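Phosphotriesterase, putative (Deinococcus radiodurans, PDB 4J35) probably hydrolyses lactones at a centre of two divalent metal ions and carries engineered substitutions for organophosphate hydrolysis. Local coordinates at residues D227-Q232 with L259-D264; Y213-L218 with L247-G252; E22-G27 with A77-V82. The protein carries 7 engineered substitutions. One frame throughout, in Å; residues are numbered along the deposited sequence.

Contact 1 (D227-Q232 with L259-D264). With CO (cobalt (II) ion), chain C.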
ATOM      1  N   ASP A 227       1.918   3.897  -7.199  1.00 31.29           N
ATOM      2  CA  ASP A 227       1.196   4.243  -5.998  1.00 35.47           C
ATOM      3  C   ASP A 227       1.835   5.338  -5.139  1.00 32.76           C
ATOM      4  O   ASP A 227       1.459   5.488  -3.982  1.00 30.90           O
ATOM      5  CB  ASP A 227       0.917   3.009  -5.165  1.00 31.62           C
ATOM      6  CG  ASP A 227       2.181   2.219  -4.848  1.00 41.92           C
ATOM      7  OD1 ASP A 227       3.282   2.767  -5.014  1.00 36.05           O
ATOM      8  OD2 ASP A 227       2.073   1.033  -4.479  1.00 33.32           O
ATOM      9  N   ARG A 228       2.780   6.087  -5.700  1.00 33.66           N
ATOM     10  CA  ARG A 228       3.302   7.281  -5.004  1.00 31.13           C
ATOM     11  C   ARG A 228       3.078   8.531  -5.874  1.00 37.10           C
ATOM     12  O   ARG A 228       3.899   9.462  -5.896  1.00 36.68           O
ATOM     13  CB  ARG A 228       4.779   7.099  -4.658  1.00 37.68           C
ATOM     14  CG  ARG A 228       5.081   5.686  -4.134  1.00 38.65           C
ATOM     15  CD  ARG A 228       6.481   5.537  -3.630  1.00 37.82           C
ATOM     16  NE  ARG A 228       6.614   6.037  -2.273  1.00 42.45           N
ATOM     17  CZ  ARG A 228       7.755   6.054  -1.596  1.00 70.50           C
ATOM     18  NH1 ARG A 228       8.863   5.547  -2.134  1.00 65.20           N
ATOM     19  NH2 ARG A 228       7.779   6.561  -0.366  1.00 64.02           N
ATOM     20  N   ILE A 229       1.961   8.532  -6.588  1.00 34.63           N
ATOM     21  CA  ILE A 229       1.644   9.609  -7.519  1.00 31.79           C
ATOM     22  C   ILE A 229       1.476  10.882  -6.688  1.00 36.83           C
ATOM     23  O   ILE A 229       0.743  10.892  -5.714  1.00 33.27           O
ATOM     24  CB  ILE A 229       0.368   9.337  -8.340  1.00 31.96           C
ATOM     25  CG1 ILE A 229       0.566   8.060  -9.211  1.00 31.99           C
ATOM     26  CG2 ILE A 229       0.042  10.510  -9.255  1.00 37.74           C
ATOM     27  CD1 ILE A 229      -0.668   7.631  -9.966  1.00 34.56           C
ATOM     28  N   GLY A 230       2.201  11.912  -7.085  1.00 33.52           N
ATOM     29  CA  GLY A 230       2.203  13.195  -6.356  1.00 34.78           C
ATOM     30  C   GLY A 230       3.517  13.446  -5.625  1.00 44.45           C
ATOM     31  O   GLY A 230       3.822  14.595  -5.302  1.00 38.15           O
ATOM     32  N   LEU A 231       4.300  12.390  -5.367  1.00 38.53           N
ATOM     33  CA  LEU A 231       5.589  12.548  -4.685  1.00 42.07           C
ATOM     34  C   LEU A 231       6.690  12.679  -5.741  1.00 46.18           C
ATOM     35  O   LEU A 231       7.121  11.690  -6.321  1.00 41.67           O
ATOM     36  CB  LEU A 231       5.853  11.354  -3.761  1.00 33.12           C
ATOM     37  CG  LEU A 231       7.093  11.371  -2.864  1.00 36.10           C
ATOM     38  CD1 LEU A 231       7.063  12.617  -1.977  1.00 41.63           C
ATOM     39  CD2 LEU A 231       7.136  10.086  -2.019  1.00 39.00           C
ATOM     40  N   GLN A 232       7.150  13.902  -5.989  1.00 42.22           N
ATOM     41  CA  GLN A 232       7.886  14.199  -7.227  1.00 46.47           C
ATOM     42  C   GLN A 232       9.349  14.593  -7.020  1.00 52.28           C
ATOM     43  O   GLN A 232       9.643  15.638  -6.483  1.00 51.45           O
ATOM     44  CB  GLN A 232       7.188  15.321  -8.008  1.00 41.61           C
ATOM     45  CG  GLN A 232       5.729  15.060  -8.341  1.00 46.82           C
ATOM     46  CD  GLN A 232       5.169  16.034  -9.372  1.00 52.33           C
ATOM     47  OE1 GLN A 232       5.395  15.873 -10.566  1.00 44.09           O
ATOM     48  NE2 GLN A 232       4.400  17.027  -8.916  1.00 42.42           N
ATOM     49  N   LEU A 259      -2.911  -2.665 -13.939  1.00 36.14           N
ATOM     50  CA  LEU A 259      -2.324  -1.421 -13.439  1.00 34.09           C
ATOM     51  C   LEU A 259      -3.230  -0.780 -12.397  1.00 33.08           C
ATOM     52  O   LEU A 259      -4.453  -0.700 -12.604  1.00 35.16           O
ATOM     53  CB  LEU A 259      -2.147  -0.405 -14.577  1.00 38.87           C
ATOM     54  CG  LEU A 259      -1.309  -0.856 -15.783  1.00 39.91           C
ATOM     55  CD1 LEU A 259      -1.498   0.115 -16.926  1.00 44.70           C
ATOM     56  CD2 LEU A 259       0.184  -0.990 -15.414  1.00 37.49           C
ATOM     57  N   LEU A 260      -2.633  -0.333 -11.290  1.00 32.17           N
ATOM     58  CA  LEU A 260      -3.386   0.366 -10.257  1.00 32.57           C
ATOM     59  C   LEU A 260      -2.704   1.677  -9.889  1.00 36.89           C
ATOM     60  O   LEU A 260      -1.544   1.890 -10.195  1.00 31.93           O
ATOM     61  CB  LEU A 260      -3.561  -0.516  -9.021  1.00 34.42           C
ATOM     62  CG  LEU A 260      -4.498  -1.697  -9.266  1.00 37.76           C
ATOM     63  CD1 LEU A 260      -3.692  -2.965  -9.666  1.00 31.97           C
ATOM     64  CD2 LEU A 260      -5.352  -1.948  -8.044  1.00 33.36           C
ATOM     65  N   LEU A 261      -3.453   2.546  -9.218  1.00 31.95           N
ATOM     66  CA  LEU A 261      -3.032   3.948  -9.011  1.00 33.76           C
ATOM     67  C   LEU A 261      -3.265   4.389  -7.566  1.00 31.72           C
ATOM     68  O   LEU A 261      -4.336   4.183  -7.031  1.00 34.75           O
ATOM     69  CB  LEU A 261      -3.834   4.880  -9.921  1.00 34.42           C
ATOM     70  CG  LEU A 261      -3.837   4.599 -11.426  1.00 32.77           C
ATOM     71  CD1 LEU A 261      -4.875   5.530 -12.107  1.00 41.05           C
ATOM     72  CD2 LEU A 261      -2.472   4.794 -12.052  1.00 35.13           C
ATOM     73  N   SER A 262      -2.248   4.967  -6.927  1.00 34.08           N
ATOM     74  CA  SER A 262      -2.420   5.500  -5.562  1.00 31.38           C
ATOM     75  C   SER A 262      -1.383   6.560  -5.256  1.00 31.32           C
ATOM     76  O   SER A 262      -0.567   6.877  -6.123  1.00 32.61           O
ATOM     77  CB  SER A 262      -2.358   4.406  -4.525  1.00 35.82           C
ATOM     78  OG  SER A 262      -3.484   4.481  -3.695  1.00 31.14           O
ATOM     79  N   HIS A 263      -1.453   7.123  -4.039  1.00 33.05           N
ATOM     80  CA  HIS A 263      -0.545   8.187  -3.637  1.00 31.15           C
ATOM     81  C   HIS A 263       0.520   7.834  -2.596  1.00 31.08           C
ATOM     82  O   HIS A 263       1.517   8.575  -2.467  1.00 32.47           O
ATOM     83  CB  HIS A 263      -1.342   9.387  -3.054  1.00 31.21           C
ATOM     84  CG  HIS A 263      -2.550   9.758  -3.849  1.00 31.45           C
ATOM     85  ND1 HIS A 263      -3.779   9.162  -3.666  1.00 32.00           N
ATOM     86  CD2 HIS A 263      -2.726  10.707  -4.796  1.00 35.50           C
ATOM     87  CE1 HIS A 263      -4.667   9.745  -4.461  1.00 35.20           C
ATOM     88  NE2 HIS A 263      -4.048  10.679  -5.157  1.00 31.86           N
ATOM     89  N   ASP A 264       0.280   6.805  -1.781  1.00 30.74           N
ATOM     90  CA  ASP A 264       1.153   6.514  -0.642  1.00 30.53           C
ATOM     91  C   ASP A 264       1.195   7.734   0.303  1.00 31.47           C
ATOM     92  O   ASP A 264       2.204   8.019   0.938  1.00 32.04           O
ATOM     93  CB  ASP A 264       2.549   6.190  -1.125  1.00 30.52           C
ATOM     94  CG  ASP A 264       3.395   5.468  -0.070  1.00 30.32           C
ATOM     95  OD1 ASP A 264       2.868   4.960   0.937  1.00 31.12           O
ATOM     96  OD2 ASP A 264       4.611   5.458  -0.263  1.00 31.65           O
TER
HETATM   97 CO    CO C 402       3.327   3.040   1.931  1.00 27.94          CO

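Contact 2 (Y213-L218 with L247-G252)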
ATOM      1  N   TYR A 213      11.181  -2.587 -17.390  1.00 56.68           N
ATOM      2  CA  TYR A 213      11.198  -3.078 -16.011  1.00 50.07           C
ATOM      3  C   TYR A 213       9.782  -3.462 -15.593  1.00 49.35           C
ATOM      4  O   TYR A 213       9.567  -4.499 -14.983  1.00 43.39           O
ATOM      5  CB  TYR A 213      11.781  -1.988 -15.118  1.00 52.15           C
ATOM      6  CG  TYR A 213      11.673  -2.194 -13.622  1.00 46.49           C
ATOM      7  CD1 TYR A 213      12.576  -3.005 -12.937  1.00 49.40           C
ATOM      8  CD2 TYR A 213      10.692  -1.546 -12.894  1.00 49.14           C
ATOM      9  CE1 TYR A 213      12.487  -3.165 -11.561  1.00 48.51           C
ATOM     10  CE2 TYR A 213      10.599  -1.691 -11.516  1.00 46.38           C
ATOM     11  CZ  TYR A 213      11.491  -2.504 -10.859  1.00 50.63           C
ATOM     12  OH  TYR A 213      11.384  -2.630  -9.491  1.00 43.03           O
ATOM     13  N   HIS A 214       8.808  -2.623 -15.946  1.00 44.74           N
ATOM     14  CA  HIS A 214       7.402  -2.937 -15.700  1.00 36.32           C
ATOM     15  C   HIS A 214       6.932  -4.162 -16.485  1.00 37.92           C
ATOM     16  O   HIS A 214       6.205  -5.006 -15.979  1.00 38.79           O
ATOM     17  CB  HIS A 214       6.526  -1.742 -16.065  1.00 36.71           C
ATOM     18  CG  HIS A 214       6.930  -0.489 -15.369  1.00 38.96           C
ATOM     19  ND1 HIS A 214       8.036   0.238 -15.745  1.00 45.78           N
ATOM     20  CD2 HIS A 214       6.412   0.143 -14.288  1.00 40.10           C
ATOM     21  CE1 HIS A 214       8.182   1.267 -14.930  1.00 48.65           C
ATOM     22  NE2 HIS A 214       7.217   1.223 -14.032  1.00 39.38           N
ATOM     23  N   ARG A 215       7.286  -4.220 -17.754  1.00 40.51           N
ATOM     24  CA  ARG A 215       6.819  -5.329 -18.594  1.00 45.26           C
ATOM     25  C   ARG A 215       7.347  -6.653 -18.050  1.00 42.18           C
ATOM     26  O   ARG A 215       6.649  -7.666 -17.986  1.00 43.72           O
ATOM     27  CB  ARG A 215       7.284  -5.108 -20.017  1.00 39.26           C
ATOM     28  CG  ARG A 215       6.461  -4.035 -20.728  1.00 37.28           C
ATOM     29  CD  ARG A 215       6.754  -3.975 -22.189  1.00 48.85           C
ATOM     30  NE  ARG A 215       7.959  -3.217 -22.446  1.00 53.04           N
ATOM     31  CZ  ARG A 215       8.000  -2.031 -23.030  1.00 40.02           C
ATOM     32  NH1 ARG A 215       6.892  -1.421 -23.447  1.00 51.54           N
ATOM     33  NH2 ARG A 215       9.182  -1.444 -23.180  1.00 46.37           N
ATOM     34  N   GLU A 216       8.581  -6.628 -17.603  1.00 37.49           N
ATOM     35  CA  GLU A 216       9.135  -7.831 -17.003  1.00 45.28           C
ATOM     36  C   GLU A 216       8.383  -8.300 -15.753  1.00 49.22           C
ATOM     37  O   GLU A 216       8.174  -9.483 -15.554  1.00 46.98           O
ATOM     38  CB  GLU A 216      10.591  -7.629 -16.649  1.00 48.43           C
ATOM     39  CG  GLU A 216      11.220  -8.894 -16.177  1.00 67.17           C
ATOM     40  CD  GLU A 216      12.683  -8.731 -15.861  1.00 74.03           C
ATOM     41  OE1 GLU A 216      13.215  -7.633 -16.121  1.00 73.71           O
ATOM     42  OE2 GLU A 216      13.284  -9.713 -15.361  1.00 77.27           O
ATOM     43  N   THR A 217       7.989  -7.370 -14.886  1.00 39.24           N
ATOM     44  CA  THR A 217       7.206  -7.729 -13.733  1.00 35.71           C
ATOM     45  C   THR A 217       5.854  -8.304 -14.120  1.00 31.63           C
ATOM     46  O   THR A 217       5.401  -9.309 -13.523  1.00 37.03           O
ATOM     47  CB  THR A 217       6.984  -6.431 -12.809  1.00 30.98           C
ATOM     48  OG1 THR A 217       8.251  -5.833 -12.551  1.00 37.51           O
ATOM     49  CG2 THR A 217       6.377  -6.817 -11.499  1.00 34.19           C
ATOM     50  N   LEU A 218       5.218  -7.676 -15.128  1.00 33.57           N
ATOM     51  CA  LEU A 218       3.835  -7.973 -15.521  1.00 31.48           C
ATOM     52  C   LEU A 218       3.765  -9.381 -16.120  1.00 42.53           C
ATOM     53  O   LEU A 218       2.745 -10.051 -16.108  1.00 39.49           O
ATOM     54  CB  LEU A 218       3.331  -6.986 -16.557  1.00 35.20           C
ATOM     55  CG  LEU A 218       2.957  -5.654 -15.841  1.00 31.26           C
ATOM     56  CD1 LEU A 218       2.865  -4.553 -16.843  1.00 39.58           C
ATOM     57  CD2 LEU A 218       1.639  -5.869 -15.125  1.00 35.41           C
ATOM     58  N   LEU A 247       2.991   5.065 -17.865  1.00 41.62           N
ATOM     59  CA  LEU A 247       1.645   4.518 -17.765  1.00 38.69           C
ATOM     60  C   LEU A 247       0.908   4.485 -19.109  1.00 46.69           C
ATOM     61  O   LEU A 247       0.218   3.506 -19.426  1.00 44.95           O
ATOM     62  CB  LEU A 247       0.826   5.336 -16.784  1.00 42.97           C
ATOM     63  CG  LEU A 247      -0.454   4.691 -16.273  1.00 44.72           C
ATOM     64  CD1 LEU A 247      -0.141   3.542 -15.279  1.00 40.35           C
ATOM     65  CD2 LEU A 247      -1.284   5.776 -15.596  1.00 57.51           C
ATOM     66  N   THR A 248       1.009   5.563 -19.885  1.00 40.68           N
ATOM     67  CA  THR A 248       0.252   5.640 -21.135  1.00 43.56           C
ATOM     68  C   THR A 248       0.788   4.580 -22.112  1.00 47.10           C
ATOM     69  O   THR A 248       0.022   3.966 -22.844  1.00 46.61           O
ATOM     70  CB  THR A 248       0.250   7.050 -21.765  1.00 49.27           C
ATOM     71  OG1 THR A 248       1.589   7.530 -21.947  1.00 61.36           O
ATOM     72  CG2 THR A 248      -0.497   8.001 -20.852  1.00 41.01           C
ATOM     73  N   THR A 249       2.101   4.396 -22.102  1.00 44.81           N
ATOM     74  CA  THR A 249       2.751   3.344 -22.864  1.00 52.82           C
ATOM     75  C   THR A 249       2.179   1.975 -22.529  1.00 51.71           C
ATOM     76  O   THR A 249       1.913   1.151 -23.429  1.00 42.84           O
ATOM     77  CB  THR A 249       4.241   3.319 -22.551  1.00 52.94           C
ATOM     78  OG1 THR A 249       4.825   4.556 -22.962  1.00 48.75           O
ATOM     79  CG2 THR A 249       4.945   2.155 -23.250  1.00 55.04           C
ATOM     80  N   LEU A 250       2.025   1.706 -21.236  1.00 41.47           N
ATOM     81  CA  LEU A 250       1.626   0.367 -20.784  1.00 39.25           C
ATOM     82  C   LEU A 250       0.149   0.162 -21.069  1.00 42.51           C
ATOM     83  O   LEU A 250      -0.283  -0.899 -21.480  1.00 38.36           O
ATOM     84  CB  LEU A 250       1.919   0.170 -19.295  1.00 33.54           C
ATOM     85  CG  LEU A 250       3.388   0.115 -18.888  1.00 33.38           C
ATOM     86  CD1 LEU A 250       3.519   0.061 -17.407  1.00 36.60           C
ATOM     87  CD2 LEU A 250       4.022  -1.194 -19.467  1.00 36.59           C
ATOM     88  N   LEU A 251      -0.642   1.213 -20.895  1.00 34.13           N
ATOM     89  CA  LEU A 251      -2.054   1.151 -21.248  1.00 34.34           C
ATOM     90  C   LEU A 251      -2.259   0.824 -22.726  1.00 45.90           C
ATOM     91  O   LEU A 251      -3.195   0.105 -23.090  1.00 40.08           O
ATOM     92  CB  LEU A 251      -2.712   2.520 -20.911  1.00 38.00           C
ATOM     93  CG  LEU A 251      -2.920   2.758 -19.413  1.00 37.63           C
ATOM     94  CD1 LEU A 251      -3.255   4.288 -19.096  1.00 34.07           C
ATOM     95  CD2 LEU A 251      -4.046   1.876 -18.927  1.00 37.27           C
ATOM     96  N   GLY A 252      -1.350   1.355 -23.541  1.00 38.79           N
ATOM     97  CA  GLY A 252      -1.396   1.243 -24.975  1.00 42.23           C
ATOM     98  C   GLY A 252      -0.988  -0.162 -25.408  1.00 46.67           C
ATOM     99  O   GLY A 252      -1.142  -0.515 -26.566  1.00 45.40           O
TER

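Contact 3 (E22-G27 with A77-V82). With CO (cobalt (II) ion), chain C.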
ATOM      1  N   GLU A  22      -2.349   3.653   0.739  1.00 26.92           N
ATOM      2  CA  GLU A  22      -2.336   4.949   1.448  1.00 24.83           C
ATOM      3  C   GLU A  22      -2.052   4.688   2.920  1.00 28.56           C
ATOM      4  O   GLU A  22      -2.099   3.556   3.374  1.00 26.35           O
ATOM      5  CB  GLU A  22      -3.712   5.618   1.292  1.00 24.04           C
ATOM      6  CG  GLU A  22      -4.290   5.783  -0.120  1.00 24.39           C
ATOM      7  CD  GLU A  22      -3.522   6.766  -0.991  1.00 27.64           C
ATOM      8  OE1 GLU A  22      -2.886   7.697  -0.392  1.00 34.87           O
ATOM      9  OE2 GLU A  22      -3.581   6.614  -2.251  1.00 28.84           O
ATOM     10  N   HIS A  23      -1.813   5.752   3.694  1.00 26.25           N
ATOM     11  CA  HIS A  23      -1.502   5.644   5.112  1.00 29.77           C
ATOM     12  C   HIS A  23      -2.381   6.669   5.869  1.00 31.90           C
ATOM     13  O   HIS A  23      -2.091   7.847   5.837  1.00 31.98           O
ATOM     14  CB  HIS A  23       0.019   5.878   5.331  1.00 26.22           C
ATOM     15  CG  HIS A  23       0.876   4.809   4.687  1.00 26.34           C
ATOM     16  ND1 HIS A  23       0.957   3.541   5.218  1.00 27.65           N
ATOM     17  CD2 HIS A  23       1.621   4.785   3.548  1.00 27.23           C
ATOM     18  CE1 HIS A  23       1.737   2.792   4.459  1.00 30.89           C
ATOM     19  NE2 HIS A  23       2.118   3.497   3.410  1.00 29.81           N
ATOM     20  N   VAL A  24      -3.457   6.211   6.528  1.00 27.07           N
ATOM     21  CA  VAL A  24      -4.308   7.138   7.321  1.00 27.55           C
ATOM     22  C   VAL A  24      -3.449   7.794   8.425  1.00 30.87           C
ATOM     23  O   VAL A  24      -3.419   9.021   8.549  1.00 31.10           O
ATOM     24  CB  VAL A  24      -5.554   6.425   7.914  1.00 28.55           C
ATOM     25  CG1 VAL A  24      -6.402   7.401   8.756  1.00 34.01           C
ATOM     26  CG2 VAL A  24      -6.422   5.808   6.794  1.00 30.34           C
ATOM     27  N   ILE A  25      -2.767   6.992   9.227  1.00 30.66           N
ATOM     28  CA  ILE A  25      -1.687   7.495  10.074  1.00 35.57           C
ATOM     29  C   ILE A  25      -0.395   6.722   9.810  1.00 34.88           C
ATOM     30  O   ILE A  25      -0.409   5.610   9.292  1.00 30.19           O
ATOM     31  CB  ILE A  25      -2.028   7.427  11.570  1.00 35.68           C
ATOM     32  CG1 ILE A  25      -2.147   5.973  12.021  1.00 39.21           C
ATOM     33  CG2 ILE A  25      -3.291   8.201  11.859  1.00 34.00           C
ATOM     34  CD1 ILE A  25      -2.608   5.831  13.486  1.00 41.67           C
ATOM     35  N   PHE A  26       0.734   7.353  10.091  1.00 30.69           N
ATOM     36  CA  PHE A  26       2.002   6.724   9.835  1.00 28.61           C
ATOM     37  C   PHE A  26       3.095   7.294  10.712  1.00 28.35           C
ATOM     38  O   PHE A  26       3.204   8.528  10.849  1.00 31.86           O
ATOM     39  CB  PHE A  26       2.389   6.948   8.375  1.00 27.31           C
ATOM     40  CG  PHE A  26       3.571   6.119   7.938  1.00 35.95           C
ATOM     41  CD1 PHE A  26       4.856   6.599   8.090  1.00 39.67           C
ATOM     42  CD2 PHE A  26       3.391   4.884   7.342  1.00 37.76           C
ATOM     43  CE1 PHE A  26       5.946   5.836   7.683  1.00 38.93           C
ATOM     44  CE2 PHE A  26       4.476   4.119   6.938  1.00 40.32           C
ATOM     45  CZ  PHE A  26       5.749   4.595   7.109  1.00 41.22           C
ATOM     46  N   GLY A  27       3.911   6.401  11.276  1.00 28.25           N
ATOM     47  CA  GLY A  27       5.112   6.777  12.016  1.00 28.24           C
ATOM     48  C   GLY A  27       6.288   5.936  11.590  1.00 33.92           C
ATOM     49  O   GLY A  27       6.165   4.727  11.527  1.00 35.37           O
ATOM     50  N   ALA A  77      -7.970  -0.006  15.420  1.00 41.20           N
ATOM     51  CA  ALA A  77      -9.106   0.585  16.118  1.00 41.24           C
ATOM     52  C   ALA A  77      -9.321   2.054  15.720  1.00 39.01           C
ATOM     53  O   ALA A  77     -10.451   2.486  15.633  1.00 41.70           O
ATOM     54  CB  ALA A  77      -8.914   0.473  17.618  1.00 47.57           C
ATOM     55  N   PHE A  78      -8.244   2.808  15.487  1.00 41.23           N
ATOM     56  CA  PHE A  78      -8.370   4.168  14.967  1.00 39.15           C
ATOM     57  C   PHE A  78      -8.929   4.135  13.530  1.00 38.22           C
ATOM     58  O   PHE A  78      -9.877   4.848  13.204  1.00 33.33           O
ATOM     59  CB  PHE A  78      -7.035   4.940  15.053  1.00 38.63           C
ATOM     60  CG  PHE A  78      -7.138   6.371  14.572  1.00 36.68           C
ATOM     61  CD1 PHE A  78      -7.622   7.368  15.406  1.00 39.06           C
ATOM     62  CD2 PHE A  78      -6.783   6.714  13.282  1.00 30.58           C
ATOM     63  CE1 PHE A  78      -7.759   8.658  14.946  1.00 39.92           C
ATOM     64  CE2 PHE A  78      -6.916   8.012  12.827  1.00 37.99           C
ATOM     65  CZ  PHE A  78      -7.403   8.980  13.655  1.00 37.85           C
ATOM     66  N   LEU A  79      -8.392   3.271  12.666  1.00 31.49           N
ATOM     67  CA  LEU A  79      -8.961   3.150  11.328  1.00 30.61           C
ATOM     68  C   LEU A  79     -10.460   2.826  11.360  1.00 42.79           C
ATOM     69  O   LEU A  79     -11.224   3.328  10.542  1.00 39.73           O
ATOM     70  CB  LEU A  79      -8.244   2.045  10.544  1.00 38.09           C
ATOM     71  CG  LEU A  79      -6.742   2.213  10.322  1.00 34.67           C
ATOM     72  CD1 LEU A  79      -6.267   1.044   9.482  1.00 32.83           C
ATOM     73  CD2 LEU A  79      -6.383   3.524   9.635  1.00 33.59           C
ATOM     74  N   ARG A  80     -10.887   1.975  12.291  1.00 37.33           N
ATOM     75  CA  ARG A  80     -12.322   1.679  12.435  1.00 41.35           C
ATOM     76  C   ARG A  80     -13.123   2.907  12.858  1.00 37.90           C
ATOM     77  O   ARG A  80     -14.223   3.136  12.349  1.00 41.02           O
ATOM     78  CB  ARG A  80     -12.553   0.536  13.428  1.00 42.50           C
ATOM     79  CG  ARG A  80     -14.021   0.156  13.605  1.00 49.60           C
ATOM     80  CD  ARG A  80     -14.169  -1.224  14.229  1.00 53.01           C
ATOM     81  NE  ARG A  80     -13.699  -1.240  15.608  1.00 61.19           N
ATOM     82  CZ  ARG A  80     -13.698  -2.310  16.395  1.00 50.54           C
ATOM     83  NH1 ARG A  80     -14.139  -3.475  15.948  1.00 60.61           N
ATOM     84  NH2 ARG A  80     -13.245  -2.210  17.636  1.00 60.90           N
ATOM     85  N   GLU A  81     -12.569   3.723  13.746  1.00 41.82           N
ATOM     86  CA  GLU A  81     -13.240   4.967  14.121  1.00 43.10           C
ATOM     87  C   GLU A  81     -13.456   5.864  12.922  1.00 55.10           C
ATOM     88  O   GLU A  81     -14.522   6.467  12.783  1.00 46.69           O
ATOM     89  CB  GLU A  81     -12.424   5.770  15.127  1.00 46.61           C
ATOM     90  CG  GLU A  81     -12.340   5.200  16.498  1.00 53.69           C
ATOM     91  CD  GLU A  81     -11.578   6.124  17.428  1.00 60.91           C
ATOM     92  OE1 GLU A  81     -11.970   7.312  17.560  1.00 64.00           O
ATOM     93  OE2 GLU A  81     -10.582   5.662  18.016  1.00 65.91           O
ATOM     94  N   VAL A  82     -12.427   5.993  12.086  1.00 42.94           N
ATOM     95  CA  VAL A  82     -12.506   6.862  10.914  1.00 38.31           C
ATOM     96  C   VAL A  82     -13.556   6.321   9.937  1.00 40.85           C
ATOM     97  O   VAL A  82     -14.349   7.080   9.393  1.00 44.59           O
ATOM     98  CB  VAL A  82     -11.133   6.967  10.212  1.00 37.68           C
ATOM     99  CG1 VAL A  82     -11.242   7.768   8.930  1.00 36.51           C
ATOM    100  CG2 VAL A  82     -10.105   7.595  11.155  1.00 41.23           C
TER
HETATM  101 CO    CO C 402       3.327   3.040   1.931  1.00 27.94          CO

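Contact 1 (D227-Q232 with L259-D264)
Arg228 and Asp264 run alongside each other and point the same way, bringing guanidinium and carboxylate together beside the metal site. Arg228 NE stands 2.9 Å from Asp264 OD2 in a salt bridge that, as a hydrogen bond, is weak, because the N-H is poorly aimed (128°). The two planes are turned 53° apart, far from a flat two-pronged pairing. With the arginine chain bent at chi3 (82°), NE is the nearest nitrogen, NH2 standing farther off. The other carboxylate oxygen is spent on metal: Asp264 OD1 binds the cobalt ion at 2.2 Å, and His21 and His23 are ligands of the same ion.

Nearer the strands, the two backbones are joined directly. Ile229 N donates to Ser262 O at 3.1 Å, in the carbonyl plane on a lone pair, and the CA-H of Asp227 approaches the same oxygen, with Asp227 CA 3.2 Å from Ser262 O. Arg228 CA offers a similar contact to His263 O, while the Arg228 amide bonds to Asp206. A type II turn from Arg228 to Leu231, with Gly230 at a positive phi, folds the loop back. Ser262 OG and His263 N both bond to Glu22, Asp227 OD1 takes His204 ND1, and His263 NE2 pairs with the amide of Ile292. Ile229 O, by contrast, is buried with no hydrogen-bonding partner in the model; it faces the edge of the imidazole, 3.6 Å from His263 CD2. Ile229 CD1 meets Leu261 CD2 on the apolar side.

These loops follow neighbouring parallel strands of a TIM barrel, where this family carries its metals. The chemistry implies a second shell: cobalt on OD1 and Arg228 on OD2 together probably limit the rotation of the Asp264 carboxylate, and the arginine's positive charge may draw electron density away from the cobalt-binding oxygen.

Contact 2 (Y213-L218 with L247-G252)
Leu250 projects from its helix between His214 and Arg215, and its two methyls divide the work. The leucine and histidine side chains cross at about a right angle, with Leu250 CD1 3.8 Å from His214 CB and a little farther from CG, so the methyl meets the root of the imidazole obliquely. CD2 takes the arginine side: Leu250 CD2 is 4.0 Å from Arg215 CG, touching the aliphatic stem, with Leu218 CD1 a looser neighbour at 4.4 Å from the same methyl. The fork is aimed by a first torsion that sets CG anti to the carbonyl carbon (chi1 -68°).

The helices that carry these residues, 211-218 and 240-251, belong to successive beta-alpha units of the TIM barrel and lie outside strands 223-226 and 259-261. The axes of the segments 213-218 and 247-251 pass at 11.4 Å with a crossing angle of -44°, a separation bridged by side chains alone.

Beyond the leucine, Arg215 bends at chi3 and crosses Thr249 at about a right angle. Arg215 NH1 approaches Thr249 CG2 at 4.1 Å, while the same nitrogen makes a salt bridge with Glu253; the threonine hydroxyl turns back to Ser245 O in its own helix. His214 is fixed differently, ND1 bonding to Asp210 O and NE2 to Met205 O, and its ring meets that of Phe226 with the planes some 20° apart.

Contact 3 (E22-G27 with A77-V82)
Val24 and Ile25 sit where the chain turns a corner within strand 17-26, facing helix 77-82, and the nearest backbone approach is 7.3 Å between Val24 CA and Leu79 CA. Side chains fill that interval. Leu79 reaches across with one methyl, and Leu79 CD2 presses on Val24 CB at 3.5 Å, tighter than an ordinary carbon contact; it also touches Val24 CG2 at 3.6 Å. The other valine branch, CG1, stands anti to the backbone nitrogen (chi1 179°) and extends to the phenylalanine. There Val24 CG1 meets Phe78 CE2 at 4.1 Å, at the ring edge and near its plane, with Val82 CG2 a more distant neighbour of that methyl.

Ile25 comes to the same ring corner by its short branch. Its CG1 takes the position between backbone N and carbonyl carbon (chi1 66°), which puts CG2 anti to the carbonyl carbon and on the helix side; Ile25 CG2 touches Phe78 CE2 obliquely at 3.8 Å. Cys49 of helix 42-58 also packs against both Val24 and Phe78.

On the opposite side of the chain from these aliphatic groups, His23 turns away from the helix, and His23 NE2 binds the cobalt ion at 2.0 Å. Together with His21 it forms the His-X-His pair on the first barrel strand that is familiar in metal-dependent hydrolases of this superfamily. Its ND1 bonds to Thr68 OG1, and Phe26 CD2 lies 3.4 Å above one face of the His23 imidazole, toward the rim.

The corner, rather than strand alternation, turns two successive side chains to the helix while His23 just before them points to the metal. Between 22-27 and 77-82 the contact is apolar throughout, and this hydrocarbon packing, with the Val24 amide held by Asp66, may help fix the backbone that carries His23.

Contacts 1 and 3 meet at one cobalt ion, to which each supplies a ligand, and the Glu22 carboxylate ties the two together. Contact 2 lies farther out, with nearest atoms about 14 Å from contact 3, on the opposite side of the chain's centre. It joins contact 1 through leucines instead: helix 240-251 leads into strand 259-261, and Leu247, Leu250 and Leu251 pack on Leu259. The chemistry follows position. Contact 1, at the barrel's metal site and buried apart from the partly exposed Arg228, uses polar and charged bonds, whereas strand-to-helix and helix-to-helix packing is mostly apolar, fully buried in contact 3 but partly exposed at Arg215 and Thr249 in contact 2.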